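Local coordinates for ABC transporter, solute-binding protein (Staphylococcus aureus, PDB 6LKK), which binds glucose 6-phosphate as an extracellular solute-binding lipoprotein and probably takes part in two-component signalling, at residues 110-115 / 120-125; 165-170 / 180-185; 1-6 / 231-236. All coordinates share one frame; numbering follows the deposited sequence.

Overall arrangement
Contacts 1 and 2 lie on one side of the chain's centre and contact 3 on the other, with contact 2 reaching the bound glucose 6-phosphate. Contact 1, its centre about 25 Å from that of the chain, is partly buried and mixes aliphatic packing with a side-chain-to-backbone hydrogen bond and a bridging water between two loop segments. It touches contact 2, whose residues Tyr183 and Ala184 receive Ile112, Ile114, Leu120 and Leu125. Contact 2, also partly buried, packs strand 165-167 against a tyrosine in the turn leading into strand 184-188. Contact 3 is wholly buried and purely aliphatic; its strand 2-7 belongs to the same mixed sheet as the strands of contact 2.

Contact 1: 110-115 / 120-125; sequences GDIKIR and LLQPIL
Gln122 reaches across to the backbone of Lys113, its NE2 giving a hydrogen bond to Lys113 O at 2.8 Å. The amide meets the carbonyl nearly head-on, with a C=O...N angle of 164°, though the bond is bent at the hydrogen (N-H...O 142°). With CG anti to the carbonyl carbon and the chain extended beyond it, the side chain carries this amide over to Lys113. A water donates to Gln122 OE1 (2.7 Å) and accepts from Lys113 N (2.9 Å), so one amide engages both backbone polar atoms of Lys113, the O directly and the N through the water. Beside these polar bonds the two segments pack through aliphatic side chains. Ile114 CD1 and Leu125 CD1 meet tip to tip at 3.9 Å, while Ile114 CG2 meets Leu120 CD2 at 3.9 Å, the side chains crossing at about a right angle. Ile112 CD1 rests 4.1 Å from Ile124 CG2. Both segments belong to the long connection between strands 92-105 and 129-132 of the solute-binding fold, the second ending in a 3-10 turn, 123-125. Asp119 O also accepts from Gln122 NE2. Leu120 continues inward onto Ile102 and Phe160, and Ile114 onto Val104.

Contact 2: 165-170 / 180-185; sequences MQLSKT and GKYYAG. With G6P (6-O-phosphono-alpha-D-glucopyranose), chain B.
The Tyr182 ring carries the whole contact between 165-170 and 180-185. Over one face lies CG of the adjoining Lys181, 4.0 Å above the plane and offset toward the rim. Met165 and Leu167 approach the ring obliquely. Met165 has CG anti to its carbonyl carbon (chi1 -48°), which places CG 3.8 Å from Tyr182 CE1, the side chain crossing the tyrosine at about a right angle. Leu167 runs past the ring in the opposite direction, placing CD2 3.6 Å from Tyr182 OH and CD1 4.2 Å from Tyr182 CE2. The hydroxyl end thus lies among aliphatic carbons, with Met165 CB also 4.0 Å from Tyr182 OH. Ala130, on the strand between these two segments, touches both Leu167 and Tyr182, and Asp176 of helix 170-178 packs on the tyrosine as well. Farther along 165-170, Thr170 OG1 gives a 2.6 Å hydrogen bond to G6P O3P; a second bond, with Ser132 OG, helps position this hydroxyl. Thr36, Gly58, Thr138, Thr139, Asn214 and Asp216 also bond the ligand. Strand 165-167, helix 170-178 and strand 184-188 form a beta-alpha-beta unit, both strands pairing in parallel with 129-132, and Thr170, shortly after strand 165-167, binds the phosphate in the pocket of this solute-binding fold.

Contact 3: 1-6 / 231-236; sequences NVLTVY and KKLVQY
Leu233 points from helix 230-237 at strand 2-7 and touches two of its side chains with a single methyl: Leu233 CD2 lies 3.9 Å from Leu3 CD2 and equally 3.9 Å from Val5 CG2. The methyl therefore bridges two residues two positions apart on the same face of the strand, while the intervening Thr4 is directed away. In Leu233 the first torsion sets CG opposite the backbone N (chi1 177°); with chi2 60° for CD1, the CD2 branch is left roughly anti to CA and extended toward the strand. Leu3 also has CG trans to its N, here with chi1 at -166°, and its CD2 branch does the touching. Val5 divides its branches differently: CG1 lies anti to the backbone N, whereas CG2, anti to the carbonyl carbon and beside N, meets the helix. Both strand side chains pass Leu233 at a slant. The interaction is wholly aliphatic, and all three side chains are buried; the nearest CA atoms, those of Leu3 and Leu233, remain 9.5 Å apart, so the side chains span the gap between backbones. On the helix beside this contact, Lys232 NZ donates to Gln235 OE1 at 2.8 Å, a link three residues apart. The arrangement is a helix covering a sheet of the solute-binding fold. Strand 2-7 is flanked by the parallel strands 28-33 and 54-56, and its backbone bonds from Leu3 and Val5 go to the former. Leu233 also touches Phe21 of helix 11-25, on which Tyr236 stacks edge-to-face, and Val234 and Lys231 touch strand 213-221.

Contact 1: 110-115 / 120-125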
loop_
_atom_site.group_PDB
_atom_site.type_symbol
_atom_site.label_atom_id
_atom_site.label_comp_id
_atom_site.label_asym_id
_atom_site.label_seq_id
_atom_site.Cartn_x
_atom_site.Cartn_y
_atom_site.Cartn_z
ATOM N N GLY A 110 -20.707 11.991 14.190
ATOM C CA GLY A 110 -21.356 12.513 15.381
ATOM C C GLY A 110 -20.539 12.181 16.615
ATOM O O GLY A 110 -19.318 12.372 16.650
ATOM N N ASP A 111 -21.212 11.665 17.639
ATOM C CA ASP A 111 -20.567 11.341 18.905
ATOM C C ASP A 111 -19.988 9.933 18.937
ATOM O O ASP A 111 -19.453 9.528 19.974
ATOM C CB ASP A 111 -21.563 11.509 20.057
ATOM C CG ASP A 111 -21.970 12.953 20.269
ATOM O OD1 ASP A 111 -21.147 13.854 19.996
ATOM O OD2 ASP A 111 -23.115 13.188 20.710
ATOM N N ILE A 112 -20.077 9.179 17.840
ATOM C CA ILE A 112 -19.522 7.830 17.807
ATOM C C ILE A 112 -18.007 7.908 17.923
ATOM O O ILE A 112 -17.349 8.631 17.165
ATOM C CB ILE A 112 -19.929 7.106 16.515
ATOM C CG1 ILE A 112 -21.453 7.038 16.377
ATOM C CG2 ILE A 112 -19.339 5.698 16.490
ATOM C CD1 ILE A 112 -21.914 6.660 14.985
ATOM N N LYS A 113 -17.444 7.144 18.859
ATOM C CA LYS A 113 -15.998 7.068 19.032
ATOM C C LYS A 113 -15.430 5.926 18.200
ATOM O O LYS A 113 -15.915 4.792 18.274
ATOM C CB LYS A 113 -15.629 6.861 20.502
ATOM C CG LYS A 113 -16.003 8.000 21.440
ATOM C CD LYS A 113 -15.192 7.905 22.733
ATOM C CE LYS A 113 -16.035 8.104 23.988
ATOM N NZ LYS A 113 -15.446 7.397 25.165
ATOM N N ILE A 114 -14.394 6.221 17.418
ATOM C CA ILE A 114 -13.695 5.216 16.621
ATOM C C ILE A 114 -12.202 5.450 16.818
ATOM O O ILE A 114 -11.619 6.354 16.208
ATOM C CB ILE A 114 -14.075 5.267 15.138
ATOM C CG1 ILE A 114 -15.578 5.006 14.972
ATOM C CG2 ILE A 114 -13.280 4.229 14.362
ATOM C CD1 ILE A 114 -16.102 5.238 13.573
ATOM N N ARG A 115 -11.581 4.633 17.667
ATOM C CA ARG A 115 -10.151 4.699 17.928
ATOM C C ARG A 115 -9.372 3.555 17.295
ATOM O O ARG A 115 -8.138 3.620 17.256
ATOM C CB ARG A 115 -9.881 4.689 19.441
ATOM C CG ARG A 115 -10.081 6.025 20.140
ATOM C CD ARG A 115 -11.547 6.411 20.254
ATOM N NE ARG A 115 -11.706 7.659 20.998
ATOM C CZ ARG A 115 -11.865 7.746 22.317
ATOM N NH1 ARG A 115 -11.992 8.935 22.886
ATOM N NH2 ARG A 115 -11.906 6.655 23.070
ATOM N N LEU A 120 -14.853 -0.449 15.687
ATOM C CA LEU A 120 -15.616 -0.682 14.467
ATOM C C LEU A 120 -16.723 -1.705 14.673
ATOM O O LEU A 120 -17.657 -1.761 13.865
ATOM C CB LEU A 120 -14.685 -1.136 13.342
ATOM C CG LEU A 120 -13.667 -0.110 12.837
ATOM C CD1 LEU A 120 -12.790 -0.735 11.767
ATOM C CD2 LEU A 120 -14.353 1.137 12.293
ATOM N N LEU A 121 -16.649 -2.499 15.741
ATOM C CA LEU A 121 -17.641 -3.524 16.027
ATOM C C LEU A 121 -18.836 -2.996 16.808
ATOM O O LEU A 121 -19.750 -3.771 17.104
ATOM C CB LEU A 121 -16.992 -4.672 16.806
ATOM C CG LEU A 121 -15.812 -5.359 16.118
ATOM C CD1 LEU A 121 -15.256 -6.460 17.006
ATOM C CD2 LEU A 121 -16.216 -5.915 14.763
ATOM N N GLN A 122 -18.855 -1.715 17.151
ATOM C CA GLN A 122 -20.008 -1.157 17.842
ATOM C C GLN A 122 -21.267 -1.416 17.018
ATOM O O GLN A 122 -21.252 -1.219 15.794
ATOM C CB GLN A 122 -19.818 0.339 18.075
ATOM C CG GLN A 122 -18.832 0.655 19.187
ATOM C CD GLN A 122 -18.515 2.130 19.290
ATOM O OE1 GLN A 122 -19.014 2.824 20.177
ATOM N NE2 GLN A 122 -17.677 2.620 18.384
ATOM N N PRO A 123 -22.364 -1.870 17.633
ATOM C CA PRO A 123 -23.554 -2.223 16.840
ATOM C C PRO A 123 -24.050 -1.120 15.921
ATOM O O PRO A 123 -24.559 -1.422 14.835
ATOM C CB PRO A 123 -24.589 -2.569 17.918
ATOM C CG PRO A 123 -23.776 -3.086 19.043
ATOM C CD PRO A 123 -22.512 -2.271 19.043
ATOM N N ILE A 124 -23.919 0.151 16.312
ATOM C CA ILE A 124 -24.431 1.236 15.484
ATOM C C ILE A 124 -23.752 1.265 14.120
ATOM O O ILE A 124 -24.303 1.821 13.163
ATOM C CB ILE A 124 -24.265 2.587 16.220
ATOM C CG1 ILE A 124 -24.994 3.714 15.479
ATOM C CG2 ILE A 124 -22.791 2.937 16.392
ATOM C CD1 ILE A 124 -26.504 3.596 15.509
ATOM N N LEU A 125 -22.570 0.663 14.000
ATOM C CA LEU A 125 -21.794 0.700 12.769
ATOM C C LEU A 125 -21.994 -0.529 11.892
ATOM O O LEU A 125 -21.390 -0.607 10.818
ATOM C CB LEU A 125 -20.307 0.852 13.098
ATOM C CG LEU A 125 -19.894 2.175 13.748
ATOM C CD1 LEU A 125 -18.435 2.130 14.181
ATOM C CD2 LEU A 125 -20.132 3.351 12.810
HETATM O O HOH W 1 -19.179 5.452 20.481
#

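Contact 2: 165-170 / 180-185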
loop_
_atom_site.group_PDB
_atom_site.type_symbol
_atom_site.label_atom_id
_atom_site.label_comp_id
_atom_site.label_asym_id
_atom_site.label_seq_id
_atom_site.Cartn_x
_atom_site.Cartn_y
_atom_site.Cartn_z
ATOM N N MET A 165 -18.838 -4.354 4.986
ATOM C CA MET A 165 -19.166 -4.578 3.584
ATOM C C MET A 165 -17.870 -4.635 2.789
ATOM O O MET A 165 -17.086 -3.680 2.807
ATOM C CB MET A 165 -20.069 -3.464 3.056
ATOM C CG MET A 165 -21.252 -3.150 3.955
ATOM S SD MET A 165 -22.394 -4.535 4.101
ATOM C CE MET A 165 -23.438 -4.252 2.672
ATOM N N GLN A 166 -17.645 -5.748 2.098
ATOM C CA GLN A 166 -16.449 -5.914 1.287
ATOM C C GLN A 166 -16.676 -5.305 -0.090
ATOM O O GLN A 166 -17.704 -5.556 -0.727
ATOM C CB GLN A 166 -16.077 -7.389 1.153
ATOM C CG GLN A 166 -14.771 -7.615 0.411
ATOM C CD GLN A 166 -14.445 -9.080 0.220
ATOM O OE1 GLN A 166 -14.362 -9.565 -0.907
ATOM N NE2 GLN A 166 -14.252 -9.792 1.321
ATOM N N LEU A 167 -15.713 -4.507 -0.539
ATOM C CA LEU A 167 -15.727 -3.902 -1.861
ATOM C C LEU A 167 -14.575 -4.460 -2.685
ATOM O O LEU A 167 -13.570 -4.931 -2.148
ATOM C CB LEU A 167 -15.612 -2.376 -1.771
ATOM C CG LEU A 167 -16.558 -1.686 -0.786
ATOM C CD1 LEU A 167 -16.284 -0.190 -0.747
ATOM C CD2 LEU A 167 -18.005 -1.955 -1.156
ATOM N N SER A 168 -14.728 -4.397 -4.008
ATOM C CA SER A 168 -13.715 -4.969 -4.889
ATOM C C SER A 168 -12.415 -4.171 -4.845
ATOM O O SER A 168 -11.326 -4.755 -4.861
ATOM C CB SER A 168 -14.248 -5.036 -6.320
ATOM O OG SER A 168 -13.257 -5.525 -7.206
ATOM N N LYS A 169 -12.508 -2.844 -4.781
ATOM C CA LYS A 169 -11.369 -1.962 -5.007
ATOM C C LYS A 169 -11.057 -1.161 -3.752
ATOM O O LYS A 169 -11.956 -0.577 -3.138
ATOM C CB LYS A 169 -11.643 -1.012 -6.175
ATOM C CG LYS A 169 -11.914 -1.715 -7.501
ATOM C CD LYS A 169 -10.693 -2.459 -8.029
ATOM C CE LYS A 169 -9.538 -1.512 -8.306
ATOM N NZ LYS A 169 -8.789 -1.881 -9.537
ATOM N N THR A 170 -9.772 -1.121 -3.394
ATOM C CA THR A 170 -9.332 -0.354 -2.235
ATOM C C THR A 170 -9.756 1.105 -2.332
ATOM O O THR A 170 -10.219 1.691 -1.347
ATOM C CB THR A 170 -7.814 -0.464 -2.094
ATOM O OG1 THR A 170 -7.462 -1.827 -1.831
ATOM C CG2 THR A 170 -7.303 0.411 -0.957
ATOM N N GLY A 180 -19.804 9.815 2.025
ATOM C CA GLY A 180 -20.876 9.624 2.978
ATOM C C GLY A 180 -21.706 8.376 2.792
ATOM O O GLY A 180 -22.794 8.289 3.372
ATOM N N LYS A 181 -21.238 7.410 2.003
ATOM C CA LYS A 181 -21.974 6.160 1.860
ATOM C C LYS A 181 -21.687 5.205 3.009
ATOM O O LYS A 181 -22.521 4.347 3.319
ATOM C CB LYS A 181 -21.636 5.498 0.523
ATOM C CG LYS A 181 -22.436 4.232 0.252
ATOM C CD LYS A 181 -22.086 3.625 -1.095
ATOM C CE LYS A 181 -22.935 2.397 -1.373
ATOM N NZ LYS A 181 -22.556 1.729 -2.647
ATOM N N TYR A 182 -20.523 5.335 3.646
ATOM C CA TYR A 182 -20.165 4.528 4.799
ATOM C C TYR A 182 -19.645 5.431 5.905
ATOM O O TYR A 182 -19.073 6.493 5.645
ATOM C CB TYR A 182 -19.099 3.478 4.453
ATOM C CG TYR A 182 -19.544 2.461 3.430
ATOM C CD1 TYR A 182 -20.404 1.426 3.776
ATOM C CD2 TYR A 182 -19.100 2.533 2.118
ATOM C CE1 TYR A 182 -20.810 0.494 2.840
ATOM C CE2 TYR A 182 -19.503 1.606 1.176
ATOM C CZ TYR A 182 -20.357 0.589 1.543
ATOM O OH TYR A 182 -20.759 -0.336 0.607
ATOM N N TYR A 183 -19.846 4.991 7.147
ATOM C CA TYR A 183 -19.336 5.734 8.292
ATOM C C TYR A 183 -17.822 5.631 8.400
ATOM O O TYR A 183 -17.170 6.573 8.864
ATOM C CB TYR A 183 -19.988 5.224 9.577
ATOM C CG TYR A 183 -21.351 5.813 9.849
ATOM C CD1 TYR A 183 -22.350 5.782 8.885
ATOM C CD2 TYR A 183 -21.642 6.395 11.074
ATOM C CE1 TYR A 183 -23.598 6.320 9.133
ATOM C CE2 TYR A 183 -22.886 6.934 11.333
ATOM C CZ TYR A 183 -23.860 6.893 10.359
ATOM O OH TYR A 183 -25.102 7.429 10.612
ATOM N N ALA A 184 -17.247 4.506 7.989
ATOM C CA ALA A 184 -15.812 4.307 8.125
ATOM C C ALA A 184 -15.379 3.185 7.195
ATOM O O ALA A 184 -16.202 2.427 6.677
ATOM C CB ALA A 184 -15.424 3.996 9.576
ATOM N N GLY A 185 -14.068 3.091 6.986
ATOM C CA GLY A 185 -13.532 2.073 6.103
ATOM C C GLY A 185 -12.070 1.810 6.386
ATOM O O GLY A 185 -11.404 2.559 7.103
HETATM C C1 G6P B . -1.452 -0.793 -0.274
HETATM C C2 G6P B . 0.014 -0.386 -0.568
HETATM C C3 G6P B . 0.182 0.536 -1.718
HETATM C C4 G6P B . -0.769 0.229 -2.788
HETATM C C5 G6P B . -2.182 0.540 -2.303
HETATM C C6 G6P B . -3.191 0.099 -3.314
HETATM O O1 G6P B . -1.747 -0.576 1.073
HETATM O O2 G6P B . 0.596 0.227 0.594
HETATM O O3 G6P B . 1.570 0.387 -2.248
HETATM O O4 G6P B . -0.496 1.044 -3.954
HETATM O O5 G6P B . -2.515 -0.131 -1.032
HETATM O O6 G6P B . -3.032 -1.284 -3.540
HETATM P P G6P B . -4.378 -2.303 -3.464
HETATM O O1P G6P B . -3.929 -3.696 -3.870
HETATM O O2P G6P B . -5.472 -1.803 -4.428
HETATM O O3P G6P B . -4.900 -2.330 -2.074
#

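Contact 3: 1-6 / 231-236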
loop_
_atom_site.group_PDB
_atom_site.type_symbol
_atom_site.label_atom_id
_atom_site.label_comp_id
_atom_site.label_asym_id
_atom_site.label_seq_id
_atom_site.Cartn_x
_atom_site.Cartn_y
_atom_site.Cartn_z
ATOM N N ASN A 1 10.509 1.711 -27.178
ATOM C CA ASN A 1 10.620 3.085 -26.700
ATOM C C ASN A 1 9.868 3.289 -25.388
ATOM O O ASN A 1 10.349 3.984 -24.491
ATOM C CB ASN A 1 10.097 4.066 -27.755
ATOM C CG ASN A 1 11.147 4.427 -28.793
ATOM O OD1 ASN A 1 12.277 3.936 -28.748
ATOM N ND2 ASN A 1 10.773 5.286 -29.739
ATOM N N VAL A 2 8.694 2.680 -25.274
ATOM C CA VAL A 2 7.847 2.875 -24.102
ATOM C C VAL A 2 8.290 1.941 -22.985
ATOM O O VAL A 2 8.623 0.772 -23.220
ATOM C CB VAL A 2 6.369 2.651 -24.469
ATOM C CG1 VAL A 2 5.491 2.631 -23.223
ATOM C CG2 VAL A 2 5.898 3.738 -25.425
ATOM N N LEU A 3 8.296 2.459 -21.760
ATOM C CA LEU A 3 8.581 1.675 -20.564
ATOM C C LEU A 3 7.299 1.572 -19.750
ATOM O O LEU A 3 6.779 2.587 -19.275
ATOM C CB LEU A 3 9.699 2.317 -19.741
ATOM C CG LEU A 3 10.337 1.471 -18.636
ATOM C CD1 LEU A 3 11.648 2.103 -18.216
ATOM C CD2 LEU A 3 9.422 1.309 -17.422
ATOM N N THR A 4 6.799 0.352 -19.585
ATOM C CA THR A 4 5.524 0.113 -18.923
ATOM C C THR A 4 5.752 -0.247 -17.460
ATOM O O THR A 4 6.547 -1.140 -17.148
ATOM C CB THR A 4 4.745 -0.997 -19.628
ATOM O OG1 THR A 4 4.440 -0.583 -20.966
ATOM C CG2 THR A 4 3.446 -1.308 -18.893
ATOM N N VAL A 5 5.042 0.446 -16.574
ATOM C CA VAL A 5 5.099 0.217 -15.136
ATOM C C VAL A 5 3.757 -0.354 -14.695
ATOM O O VAL A 5 2.704 0.208 -15.017
ATOM C CB VAL A 5 5.415 1.521 -14.378
ATOM C CG1 VAL A 5 5.389 1.302 -12.866
ATOM C CG2 VAL A 5 6.761 2.087 -14.818
ATOM N N TYR A 6 3.793 -1.470 -13.970
ATOM C CA TYR A 6 2.618 -1.965 -13.259
ATOM C C TYR A 6 2.587 -1.320 -11.881
ATOM O O TYR A 6 3.606 -1.299 -11.185
ATOM C CB TYR A 6 2.647 -3.485 -13.091
ATOM C CG TYR A 6 2.829 -4.308 -14.346
ATOM C CD1 TYR A 6 4.095 -4.561 -14.855
ATOM C CD2 TYR A 6 1.739 -4.876 -14.991
ATOM C CE1 TYR A 6 4.268 -5.336 -15.992
ATOM C CE2 TYR A 6 1.901 -5.650 -16.128
ATOM C CZ TYR A 6 3.167 -5.875 -16.621
ATOM O OH TYR A 6 3.334 -6.646 -17.749
ATOM N N LYS A 231 16.517 0.036 -14.979
ATOM C CA LYS A 231 17.329 0.123 -13.770
ATOM C C LYS A 231 17.585 1.572 -13.381
ATOM O O LYS A 231 17.656 1.889 -12.187
ATOM C CB LYS A 231 18.643 -0.636 -13.955
ATOM C CG LYS A 231 18.463 -2.133 -13.809
ATOM C CD LYS A 231 19.743 -2.911 -14.031
ATOM C CE LYS A 231 19.472 -4.404 -13.912
ATOM N NZ LYS A 231 20.675 -5.241 -14.175
ATOM N N LYS A 232 17.701 2.471 -14.363
ATOM C CA LYS A 232 17.777 3.891 -14.043
ATOM C C LYS A 232 16.492 4.364 -13.378
ATOM O O LYS A 232 16.528 5.203 -12.470
ATOM C CB LYS A 232 18.065 4.705 -15.306
ATOM C CG LYS A 232 17.995 6.222 -15.134
ATOM C CD LYS A 232 19.018 6.755 -14.144
ATOM C CE LYS A 232 18.391 7.759 -13.189
ATOM N NZ LYS A 232 19.364 8.276 -12.188
ATOM N N LEU A 233 15.345 3.828 -13.803
ATOM C CA LEU A 233 14.079 4.217 -13.188
ATOM C C LEU A 233 14.025 3.776 -11.730
ATOM O O LEU A 233 13.620 4.545 -10.851
ATOM C CB LEU A 233 12.901 3.633 -13.975
ATOM C CG LEU A 233 11.511 3.912 -13.387
ATOM C CD1 LEU A 233 11.240 5.408 -13.291
ATOM C CD2 LEU A 233 10.429 3.233 -14.210
ATOM N N VAL A 234 14.419 2.532 -11.450
ATOM C CA VAL A 234 14.428 2.066 -10.065
ATOM C C VAL A 234 15.376 2.917 -9.229
ATOM O O VAL A 234 15.044 3.326 -8.110
ATOM C CB VAL A 234 14.794 0.571 -10.001
ATOM C CG1 VAL A 234 14.866 0.100 -8.555
ATOM C CG2 VAL A 234 13.778 -0.263 -10.766
ATOM N N GLN A 235 16.566 3.200 -9.762
ATOM C CA GLN A 235 17.498 4.098 -9.085
ATOM C C GLN A 235 16.851 5.452 -8.815
ATOM O O GLN A 235 16.929 5.986 -7.702
ATOM C CB GLN A 235 18.753 4.261 -9.943
ATOM C CG GLN A 235 19.824 5.163 -9.356
ATOM C CD GLN A 235 20.946 5.424 -10.339
ATOM O OE1 GLN A 235 20.721 5.970 -11.420
ATOM N NE2 GLN A 235 22.157 5.017 -9.980
ATOM N N TYR A 236 16.213 6.022 -9.836
ATOM C CA TYR A 236 15.541 7.310 -9.698
ATOM C C TYR A 236 14.506 7.274 -8.578
ATOM O O TYR A 236 14.496 8.139 -7.693
ATOM C CB TYR A 236 14.902 7.669 -11.041
ATOM C CG TYR A 236 14.072 8.926 -11.078
ATOM C CD1 TYR A 236 14.649 10.158 -11.353
ATOM C CD2 TYR A 236 12.699 8.874 -10.890
ATOM C CE1 TYR A 236 13.883 11.307 -11.410
ATOM C CE2 TYR A 236 11.926 10.017 -10.945
ATOM C CZ TYR A 236 12.523 11.227 -11.206
ATOM O OH TYR A 236 11.752 12.364 -11.261
#